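Local atomic coordinates of transcriptional regulator (PDB entry 2GNP), a protein that is a transcriptional regulator whose putative sugar-binding domain probably senses a sugar or sugar-phosphate effector, although its function has not been established. Residues Gln126-Lys129 against Leu130-Asp133; Met172-Glu175 against Asp176-Lys179; Lys179-Lys183 against Val184-Gly188; Ser214-Asp217 against Leu218-Ile221. All coordinates share one frame; numbering follows the deposited sequence.

Contact 1: residues Gln126-Lys129 against Leu130-Asp133; sequences QENK and LLAD
Asn128 reaches over the start of helix 129-136 and meets Leu131 with its side-chain amide oxygen. Asn128 OD1 accepts from Leu131 N at 2.8 Å, the donor lying nearly along the C=O axis. With CG placed between the backbone N and the carbonyl carbon (chi1 59°), the short side chain folds back over the helix end, and OD1 supplies an acceptor that the first turn lacks.

Backbone bonds take up where the cap leaves off: Ala132 N donates to Asn128 O at 3.1 Å, and Asp133 N to Lys129 O at 2.8 Å.

The charged pair, i to i+4, spans one turn along the outside. Lys129 NZ meets Asp133 OD2 at 2.7 Å, on the syn lone pair of the carboxylate. The lysine sends CG anti to its backbone N (chi1 175°), runs past Asp133 OD2 and then bends at its last two torsions to bring the ammonium round to it.

Apolar packing covers the side of the turn nearer the preceding loop. Leu131 CD1 lies 3.7 Å from Glu127 CB, and Gln126 CG rests 3.8 Å from Ala132 CA, where the small alanine admits it closely. Gln126 and Ala132 also touch Ile211, and the Gln126 backbone bonds to Arg209.

Together these features make an N-cap, a position where asparagine is among the preferred residues, at the first turn of helix 129-136, with the Lys129-Asp133 salt bridge on the outer side.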
loop_
_atom_site.group_PDB
_atom_site.type_symbol
_atom_site.label_atom_id
_atom_site.label_comp_id
_atom_site.label_asym_id
_atom_site.label_seq_id
_atom_site.Cartn_x
_atom_site.Cartn_y
_atom_site.Cartn_z
ATOM N N GLN A 126 14.514 10.258 7.539
ATOM C CA GLN A 126 15.817 10.707 7.995
ATOM C C GLN A 126 15.616 12.126 8.556
ATOM O O GLN A 126 14.601 12.795 8.249
ATOM C CB GLN A 126 16.828 10.721 6.845
ATOM C CG GLN A 126 17.019 9.373 6.149
ATOM C CD GLN A 126 17.747 8.396 7.036
ATOM O OE1 GLN A 126 17.357 7.211 7.160
ATOM N NE2 GLN A 126 18.832 8.871 7.685
ATOM N N GLU A 127 16.594 12.543 9.372
ATOM C CA GLU A 127 16.672 13.889 9.985
ATOM C C GLU A 127 16.645 15.055 8.994
ATOM O O GLU A 127 16.010 16.088 9.242
ATOM C CB GLU A 127 17.932 13.931 10.879
ATOM C CG GLU A 127 17.815 12.996 12.120
ATOM C CD GLU A 127 19.144 12.437 12.623
ATOM O OE1 GLU A 127 19.680 13.011 13.596
ATOM O OE2 GLU A 127 19.658 11.421 12.068
ATOM N N ASN A 128 17.303 14.896 7.855
ATOM C CA ASN A 128 17.317 15.912 6.817
ATOM C C ASN A 128 17.601 15.344 5.437
ATOM O O ASN A 128 17.917 14.167 5.295
ATOM C CB ASN A 128 18.333 17.015 7.138
ATOM C CG ASN A 128 19.741 16.489 7.275
ATOM O OD1 ASN A 128 20.269 15.789 6.393
ATOM N ND2 ASN A 128 20.373 16.826 8.389
ATOM N N LYS A 129 17.446 16.192 4.425
ATOM C CA LYS A 129 17.623 15.821 3.040
ATOM C C LYS A 129 19.034 15.356 2.737
ATOM O O LYS A 129 19.227 14.494 1.880
ATOM C CB LYS A 129 17.269 16.991 2.123
ATOM C CG LYS A 129 17.558 16.698 0.699
ATOM C CD LYS A 129 16.796 17.593 -0.283
ATOM C CE LYS A 129 17.703 18.143 -1.328
ATOM N NZ LYS A 129 18.092 17.140 -2.324
ATOM N N LEU A 130 20.029 15.963 3.401
ATOM C CA LEU A 130 21.418 15.578 3.145
ATOM C C LEU A 130 21.636 14.102 3.523
ATOM O O LEU A 130 22.261 13.356 2.756
ATOM C CB LEU A 130 22.398 16.499 3.916
ATOM C CG LEU A 130 23.852 16.238 3.501
ATOM C CD1 LEU A 130 24.599 17.560 3.333
ATOM C CD2 LEU A 130 24.576 15.345 4.513
ATOM N N LEU A 131 21.125 13.700 4.689
ATOM C CA LEU A 131 21.221 12.310 5.170
ATOM C C LEU A 131 20.426 11.367 4.238
ATOM O O LEU A 131 20.958 10.323 3.814
ATOM C CB LEU A 131 20.683 12.218 6.586
ATOM C CG LEU A 131 21.589 12.834 7.634
ATOM C CD1 LEU A 131 20.898 12.712 8.964
ATOM C CD2 LEU A 131 22.916 12.072 7.639
ATOM N N ALA A 132 19.217 11.778 3.867
ATOM C CA ALA A 132 18.407 10.952 2.946
ATOM C C ALA A 132 19.120 10.776 1.609
ATOM O O ALA A 132 19.222 9.658 1.079
ATOM C CB ALA A 132 17.043 11.566 2.719
ATOM N N ASP A 133 19.620 11.881 1.039
ATOM C CA ASP A 133 20.343 11.779 -0.226
ATOM C C ASP A 133 21.636 10.938 -0.152
ATOM O O ASP A 133 21.956 10.230 -1.104
ATOM C CB ASP A 133 20.706 13.148 -0.731
ATOM C CG ASP A 133 19.530 13.923 -1.234
ATOM O OD1 ASP A 133 18.453 13.357 -1.525
ATOM O OD2 ASP A 133 19.737 15.147 -1.419
#

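Contact 2: residues Met172-Glu175 against Asp176-Lys179; sequences MLTE and DDFK
Thr174 and Asp177 grip each other at the start of helix 175-183, each side chain bonding to the backbone of the other. Thr174 OG1 accepts from Asp177 N at 2.9 Å, and Asp177 OD2 accepts from Thr174 N at 2.8 Å. The second bond is nearly straight, with an N-H...O angle of 171°, yet it meets the carboxylate on its anti side and well out of its plane. Threonine suits the cap because its hydroxyl sits between the backbone N and the carbonyl carbon (chi1 73°), turned toward the helix, while CG2 lies beside Asp177 OD2 at 3.6 Å.

Leu173 (N-prime) and Phe178 (N4), their side chains crossing at about a right angle, form a hydrophobic staple, the companion of the capping box. Leu173 CB lies over one face of the Phe178 ring, 4.2 Å from its centroid and displaced toward the rim, in a CH-pi contact. Leu173 CD1 continues along the ring to 3.9 Å from Phe178 CE1.

Behind these lie the backbone bonds Phe178 N to Thr174 O at 3.1 Å and Lys179 N to Glu175 O at 3.1 Å, which continue the helix beneath the capping pair. On the outer side Lys179 NZ turns back to a long, weak salt bridge with Asp176 OD2 at 3.5 Å. Further out, Arg209 forms a salt bridge with Asp177 OD1, and Leu173 packs on Val125.

The capping box gives buried Asp177 the Thr174 N-H on OD2, and Arg209 pairs with OD1. This pairing, together with the positive helix end, would be expected to stabilise its anionic form.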
loop_
_atom_site.group_PDB
_atom_site.type_symbol
_atom_site.label_atom_id
_atom_site.label_comp_id
_atom_site.label_asym_id
_atom_site.label_seq_id
_atom_site.Cartn_x
_atom_site.Cartn_y
_atom_site.Cartn_z
HETATM N N MSE A 172 8.322 8.392 14.886
HETATM C CA MSE A 172 9.024 8.517 13.623
HETATM C C MSE A 172 8.996 9.976 13.101
HETATM O O MSE A 172 10.039 10.530 12.690
HETATM C CB MSE A 172 8.437 7.540 12.612
HETATM C CG MSE A 172 9.215 7.481 11.279
HETATM SE SE MSE A 172 11.164 7.127 11.512
HETATM C CE MSE A 172 11.013 5.309 12.220
ATOM N N LEU A 173 7.818 10.592 13.138
ATOM C CA LEU A 173 7.655 11.994 12.775
ATOM C C LEU A 173 7.718 12.909 13.994
ATOM O O LEU A 173 7.290 12.525 15.097
ATOM C CB LEU A 173 6.310 12.208 12.061
ATOM C CG LEU A 173 5.975 11.322 10.839
ATOM C CD1 LEU A 173 4.582 11.621 10.335
ATOM C CD2 LEU A 173 7.045 11.533 9.692
ATOM N N THR A 174 8.233 14.122 13.788
ATOM C CA THR A 174 8.336 15.104 14.872
ATOM C C THR A 174 6.991 15.819 15.091
ATOM O O THR A 174 6.110 15.787 14.232
ATOM C CB THR A 174 9.430 16.146 14.591
ATOM O OG1 THR A 174 8.991 17.038 13.561
ATOM C CG2 THR A 174 10.725 15.440 14.130
ATOM N N GLU A 175 6.836 16.446 16.254
ATOM C CA GLU A 175 5.688 17.321 16.508
ATOM C C GLU A 175 5.520 18.305 15.359
ATOM O O GLU A 175 4.415 18.486 14.851
ATOM C CB GLU A 175 5.883 18.086 17.831
ATOM C CG GLU A 175 5.641 17.210 19.047
ATOM C CD GLU A 175 5.644 17.989 20.356
ATOM O OE1 GLU A 175 6.755 18.303 20.874
ATOM O OE2 GLU A 175 4.534 18.290 20.858
ATOM N N ASP A 176 6.608 18.954 14.944
ATOM C CA ASP A 176 6.540 19.853 13.782
ATOM C C ASP A 176 6.133 19.232 12.429
ATOM O O ASP A 176 5.437 19.872 11.647
ATOM C CB ASP A 176 7.815 20.651 13.625
ATOM C CG ASP A 176 7.758 21.970 14.372
ATOM O OD1 ASP A 176 8.067 21.971 15.596
ATOM O OD2 ASP A 176 7.406 22.989 13.722
ATOM N N ASP A 177 6.599 18.007 12.141
ATOM C CA ASP A 177 6.119 17.253 10.977
ATOM C C ASP A 177 4.598 17.162 10.984
ATOM O O ASP A 177 3.935 17.435 9.959
ATOM C CB ASP A 177 6.684 15.822 10.995
ATOM C CG ASP A 177 8.195 15.756 10.652
ATOM O OD1 ASP A 177 8.691 16.622 9.890
ATOM O OD2 ASP A 177 8.864 14.794 11.116
ATOM N N PHE A 178 4.047 16.745 12.120
ATOM C CA PHE A 178 2.577 16.588 12.227
ATOM C C PHE A 178 1.875 17.906 12.005
ATOM O O PHE A 178 0.858 17.961 11.310
ATOM C CB PHE A 178 2.175 16.006 13.579
ATOM C CG PHE A 178 2.392 14.526 13.693
ATOM C CD1 PHE A 178 1.637 13.628 12.911
ATOM C CD2 PHE A 178 3.330 14.030 14.576
ATOM C CE1 PHE A 178 1.816 12.253 13.045
ATOM C CE2 PHE A 178 3.539 12.634 14.709
ATOM C CZ PHE A 178 2.760 11.761 13.943
ATOM N N LYS A 179 2.411 18.977 12.588
ATOM C CA LYS A 179 1.779 20.287 12.395
ATOM C C LYS A 179 1.731 20.668 10.945
ATOM O O LYS A 179 0.679 21.053 10.435
ATOM C CB LYS A 179 2.475 21.378 13.206
ATOM C CG LYS A 179 2.004 21.490 14.657
ATOM C CD LYS A 179 2.505 22.837 15.329
ATOM C CE LYS A 179 3.937 23.243 14.961
ATOM N NZ LYS A 179 4.056 24.054 13.675
#

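Contact 3: residues Lys179-Lys183 against Val184-Gly188; sequences KELTK and VKTVG
Leu181 O is gripped twice by Thr186, whose hydroxyl OG1 donates at 2.7 Å and whose backbone N donates at 3.0 Å. Both donors come from the same face of the carbonyl plane, the amide closer to the C=O direction and the hydroxyl well off to its side. Threonine suits the place because OG1 lies anti to its own carbonyl carbon (chi1 -64°), beside the backbone N, letting one residue offer both donors to one oxygen.

Lys185 N donates to Thr182 O at 2.9 Å from above the carbonyl plane. With the Thr186 N bond this completes a Schellman motif whose C-prime residue is Lys185 (phi 64°). That position is usually glycine; here a lysine takes the left-handed conformation, its CB directed away from the helix. Val184 N still makes a helical bond to Glu180 O at 3.2 Å. Val184 folds its branched side chain over the last turn, CG2 lying 3.4 Å from both Glu180 O and Leu181 O.

Leu181 and Thr186 both pack on Phe194 of strand 193-195. The chain then passes through a classic beta bulge at Val187 and Gly188, opposite Phe195, joining helix 175-183 to strand 188-190 and its hairpin.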
loop_
_atom_site.group_PDB
_atom_site.type_symbol
_atom_site.label_atom_id
_atom_site.label_comp_id
_atom_site.label_asym_id
_atom_site.label_seq_id
_atom_site.Cartn_x
_atom_site.Cartn_y
_atom_site.Cartn_z
ATOM N N LYS A 179 2.411 18.977 12.588
ATOM C CA LYS A 179 1.779 20.287 12.395
ATOM C C LYS A 179 1.731 20.668 10.945
ATOM O O LYS A 179 0.679 21.053 10.435
ATOM C CB LYS A 179 2.475 21.378 13.206
ATOM C CG LYS A 179 2.004 21.490 14.657
ATOM C CD LYS A 179 2.505 22.837 15.329
ATOM C CE LYS A 179 3.937 23.243 14.961
ATOM N NZ LYS A 179 4.056 24.054 13.675
ATOM N N GLU A 180 2.853 20.500 10.246
ATOM C CA GLU A 180 2.943 20.839 8.836
ATOM C C GLU A 180 2.061 19.934 7.969
ATOM O O GLU A 180 1.402 20.417 7.060
ATOM C CB GLU A 180 4.390 20.794 8.351
ATOM C CG GLU A 180 5.285 21.797 9.071
ATOM C CD GLU A 180 4.776 23.246 8.911
ATOM O OE1 GLU A 180 4.106 23.547 7.879
ATOM O OE2 GLU A 180 5.077 24.059 9.816
ATOM N N LEU A 181 2.052 18.625 8.256
ATOM C CA LEU A 181 1.133 17.707 7.548
ATOM C C LEU A 181 -0.335 18.079 7.707
ATOM O O LEU A 181 -1.112 17.992 6.762
ATOM C CB LEU A 181 1.376 16.262 7.965
ATOM C CG LEU A 181 2.677 15.690 7.391
ATOM C CD1 LEU A 181 2.971 14.324 8.087
ATOM C CD2 LEU A 181 2.750 15.589 5.852
ATOM N N THR A 182 -0.698 18.492 8.911
ATOM C CA THR A 182 -2.088 18.875 9.207
ATOM C C THR A 182 -2.401 20.193 8.481
ATOM O O THR A 182 -3.474 20.344 7.879
ATOM C CB THR A 182 -2.305 18.976 10.728
ATOM O OG1 THR A 182 -2.116 17.668 11.293
ATOM C CG2 THR A 182 -3.744 19.449 11.061
ATOM N N LYS A 183 -1.436 21.115 8.482
ATOM C CA LYS A 183 -1.659 22.411 7.814
ATOM C C LYS A 183 -1.989 22.241 6.329
ATOM O O LYS A 183 -2.832 22.965 5.774
ATOM C CB LYS A 183 -0.457 23.345 7.999
ATOM C CG LYS A 183 -0.807 24.811 7.761
ATOM C CD LYS A 183 0.405 25.639 7.272
ATOM C CE LYS A 183 1.184 26.276 8.421
ATOM N NZ LYS A 183 1.963 27.494 7.956
ATOM N N VAL A 184 -1.333 21.277 5.672
ATOM C CA VAL A 184 -1.592 21.013 4.243
ATOM C C VAL A 184 -2.701 19.998 3.994
ATOM O O VAL A 184 -2.882 19.519 2.851
ATOM C CB VAL A 184 -0.311 20.626 3.455
ATOM C CG1 VAL A 184 0.704 21.779 3.480
ATOM C CG2 VAL A 184 0.290 19.324 4.003
ATOM N N LYS A 185 -3.444 19.676 5.052
ATOM C CA LYS A 185 -4.659 18.888 4.943
ATOM C C LYS A 185 -4.331 17.489 4.447
ATOM O O LYS A 185 -4.952 16.992 3.524
ATOM C CB LYS A 185 -5.669 19.567 3.996
ATOM C CG LYS A 185 -6.208 20.936 4.556
ATOM C CD LYS A 185 -7.064 21.633 3.501
ATOM C CE LYS A 185 -6.949 23.170 3.571
ATOM N NZ LYS A 185 -7.342 23.581 4.920
ATOM N N THR A 186 -3.307 16.887 5.055
ATOM C CA THR A 186 -2.968 15.492 4.733
ATOM C C THR A 186 -4.155 14.597 5.051
ATOM O O THR A 186 -4.833 14.746 6.127
ATOM C CB THR A 186 -1.732 15.079 5.549
ATOM O OG1 THR A 186 -0.648 15.904 5.105
ATOM C CG2 THR A 186 -1.356 13.593 5.323
ATOM N N VAL A 187 -4.422 13.618 4.181
ATOM C CA VAL A 187 -5.525 12.707 4.411
ATOM C C VAL A 187 -5.081 11.239 4.577
ATOM O O VAL A 187 -5.852 10.404 5.057
ATOM C CB VAL A 187 -6.651 12.791 3.338
ATOM C CG1 VAL A 187 -7.248 14.246 3.234
ATOM C CG2 VAL A 187 -6.183 12.306 2.008
ATOM N N GLY A 188 -3.873 10.922 4.116
ATOM C CA GLY A 188 -3.480 9.512 4.177
ATOM C C GLY A 188 -2.056 9.321 3.708
ATOM O O GLY A 188 -1.322 10.302 3.373
#

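Contact 4: residues Ser214-Asp217 against Leu218-Ile221; sequences SLED and LKNI
Asn220 swings its amide back over the end of the short helix 215-218 and overlaps Glu216. Asn220 ND2 donates to Glu216 O at 2.8 Å; the bond is practically straight (179°), and the acceptor lies in the amide plane. The Glu216 carboxylate comes obliquely past the ND2 end of the amide, their planes 43° apart, and a water bridges the two: it accepts from Asn220 ND2 at 2.8 Å and donates to Glu216 OE2 at 3.0 Å. Asparagine suits the place because ND2 carries two N-H groups, one for Glu216 O and one for the water. Glu216 turns at chi2 (68°) toward Lys219, and its OE1 makes a long salt bridge of 3.9 Å with Lys219 NZ.

Leu218 N bonds to Ser214 O at 2.8 Å, while Ser214 OG caps the other end by accepting from Asp217 N at 3.0 Å. Asp217 OD2 forms a salt bridge with Lys149.

On the buried face Leu215 and Leu218 both pack on Ile190, and Ile221 rests on Ala154 of strand 153-160. A single serine-capped helical turn, closed by a type I turn from Leu218 to Ile221, thus leads into strand 223-227, which pairs in parallel with strands 153-160 and 248-252.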
loop_
_atom_site.group_PDB
_atom_site.type_symbol
_atom_site.label_atom_id
_atom_site.label_comp_id
_atom_site.label_asym_id
_atom_site.label_seq_id
_atom_site.Cartn_x
_atom_site.Cartn_y
_atom_site.Cartn_z
ATOM N N SER A 214 9.306 6.515 -4.881
ATOM C CA SER A 214 8.499 7.731 -5.154
ATOM C C SER A 214 7.089 7.399 -5.628
ATOM O O SER A 214 6.845 6.338 -6.207
ATOM C CB SER A 214 9.215 8.576 -6.198
ATOM O OG SER A 214 9.195 7.984 -7.494
ATOM N N LEU A 215 6.134 8.326 -5.434
ATOM C CA LEU A 215 4.785 8.133 -5.984
ATOM C C LEU A 215 4.834 8.009 -7.521
ATOM O O LEU A 215 4.137 7.173 -8.105
ATOM C CB LEU A 215 3.874 9.296 -5.567
ATOM C CG LEU A 215 3.646 9.448 -4.084
ATOM C CD1 LEU A 215 2.541 10.474 -3.820
ATOM C CD2 LEU A 215 3.217 8.115 -3.480
ATOM N N GLU A 216 5.720 8.800 -8.157
ATOM C CA GLU A 216 5.970 8.701 -9.589
ATOM C C GLU A 216 6.338 7.294 -10.041
ATOM O O GLU A 216 5.745 6.748 -10.989
ATOM C CB GLU A 216 7.064 9.707 -9.956
ATOM C CG GLU A 216 7.507 9.709 -11.399
ATOM C CD GLU A 216 6.450 10.212 -12.376
ATOM O OE1 GLU A 216 5.485 10.966 -11.988
ATOM O OE2 GLU A 216 6.571 9.814 -13.557
ATOM N N ASP A 217 7.258 6.660 -9.320
ATOM C CA ASP A 217 7.618 5.295 -9.660
ATOM C C ASP A 217 6.483 4.326 -9.284
ATOM O O ASP A 217 6.135 3.424 -10.092
ATOM C CB ASP A 217 8.933 4.905 -9.022
ATOM C CG ASP A 217 10.138 5.573 -9.720
ATOM O OD1 ASP A 217 10.037 5.806 -10.960
ATOM O OD2 ASP A 217 11.174 5.772 -9.037
ATOM N N LEU A 218 5.903 4.505 -8.098
ATOM C CA LEU A 218 4.783 3.604 -7.721
ATOM C C LEU A 218 3.689 3.568 -8.768
ATOM O O LEU A 218 3.240 2.490 -9.160
ATOM C CB LEU A 218 4.207 4.030 -6.370
ATOM C CG LEU A 218 2.994 3.206 -5.971
ATOM C CD1 LEU A 218 3.387 1.770 -5.631
ATOM C CD2 LEU A 218 2.404 3.910 -4.683
ATOM N N LYS A 219 3.302 4.735 -9.249
ATOM C CA LYS A 219 2.128 4.843 -10.097
ATOM C C LYS A 219 2.361 4.399 -11.540
ATOM O O LYS A 219 1.442 4.388 -12.343
ATOM C CB LYS A 219 1.496 6.233 -10.019
ATOM C CG LYS A 219 2.180 7.289 -10.827
ATOM C CD LYS A 219 1.748 8.672 -10.396
ATOM C CE LYS A 219 2.047 9.738 -11.448
ATOM N NZ LYS A 219 1.757 11.166 -11.035
ATOM N N ASN A 220 3.606 4.034 -11.842
ATOM C CA ASN A 220 3.963 3.498 -13.151
ATOM C C ASN A 220 4.309 2.009 -13.144
ATOM O O ASN A 220 4.643 1.449 -14.195
ATOM C CB ASN A 220 5.101 4.348 -13.719
ATOM C CG ASN A 220 4.578 5.648 -14.332
ATOM O OD1 ASN A 220 4.089 5.598 -15.470
ATOM N ND2 ASN A 220 4.636 6.792 -13.601
ATOM N N ILE A 221 4.221 1.379 -11.957
ATOM C CA ILE A 221 4.355 -0.094 -11.880
ATOM C C ILE A 221 3.208 -0.730 -12.650
ATOM O O ILE A 221 2.049 -0.336 -12.480
ATOM C CB ILE A 221 4.374 -0.579 -10.393
ATOM C CG1 ILE A 221 5.666 -0.071 -9.755
ATOM C CG2 ILE A 221 4.228 -2.132 -10.335
ATOM C CD1 ILE A 221 5.792 -0.267 -8.219
HETATM O O HOH W 1 3.754 9.282 -14.594
#

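Contacts 2 and 3 are the two ends of one helix, 175-183: they share Lys179, their centres lie about 10 Å apart, and Leu173 CD1 packs against Leu181 CD1 at 3.9 Å. Contact 1 begins another helix on the same side of the chain's centre, about 15 Å from contact 2 between centres. The two do not touch, but Arg209 serves both, bonding to the Gln126 backbone and to Asp177. Contact 4 lies closest to the centre of the chain, about 12 Å from it, and about 21 Å from contact 3 between centres. Contacts 1 and 2 are helix starts, contact 3 a helix end, and contact 4 a one-turn helix with both its ends.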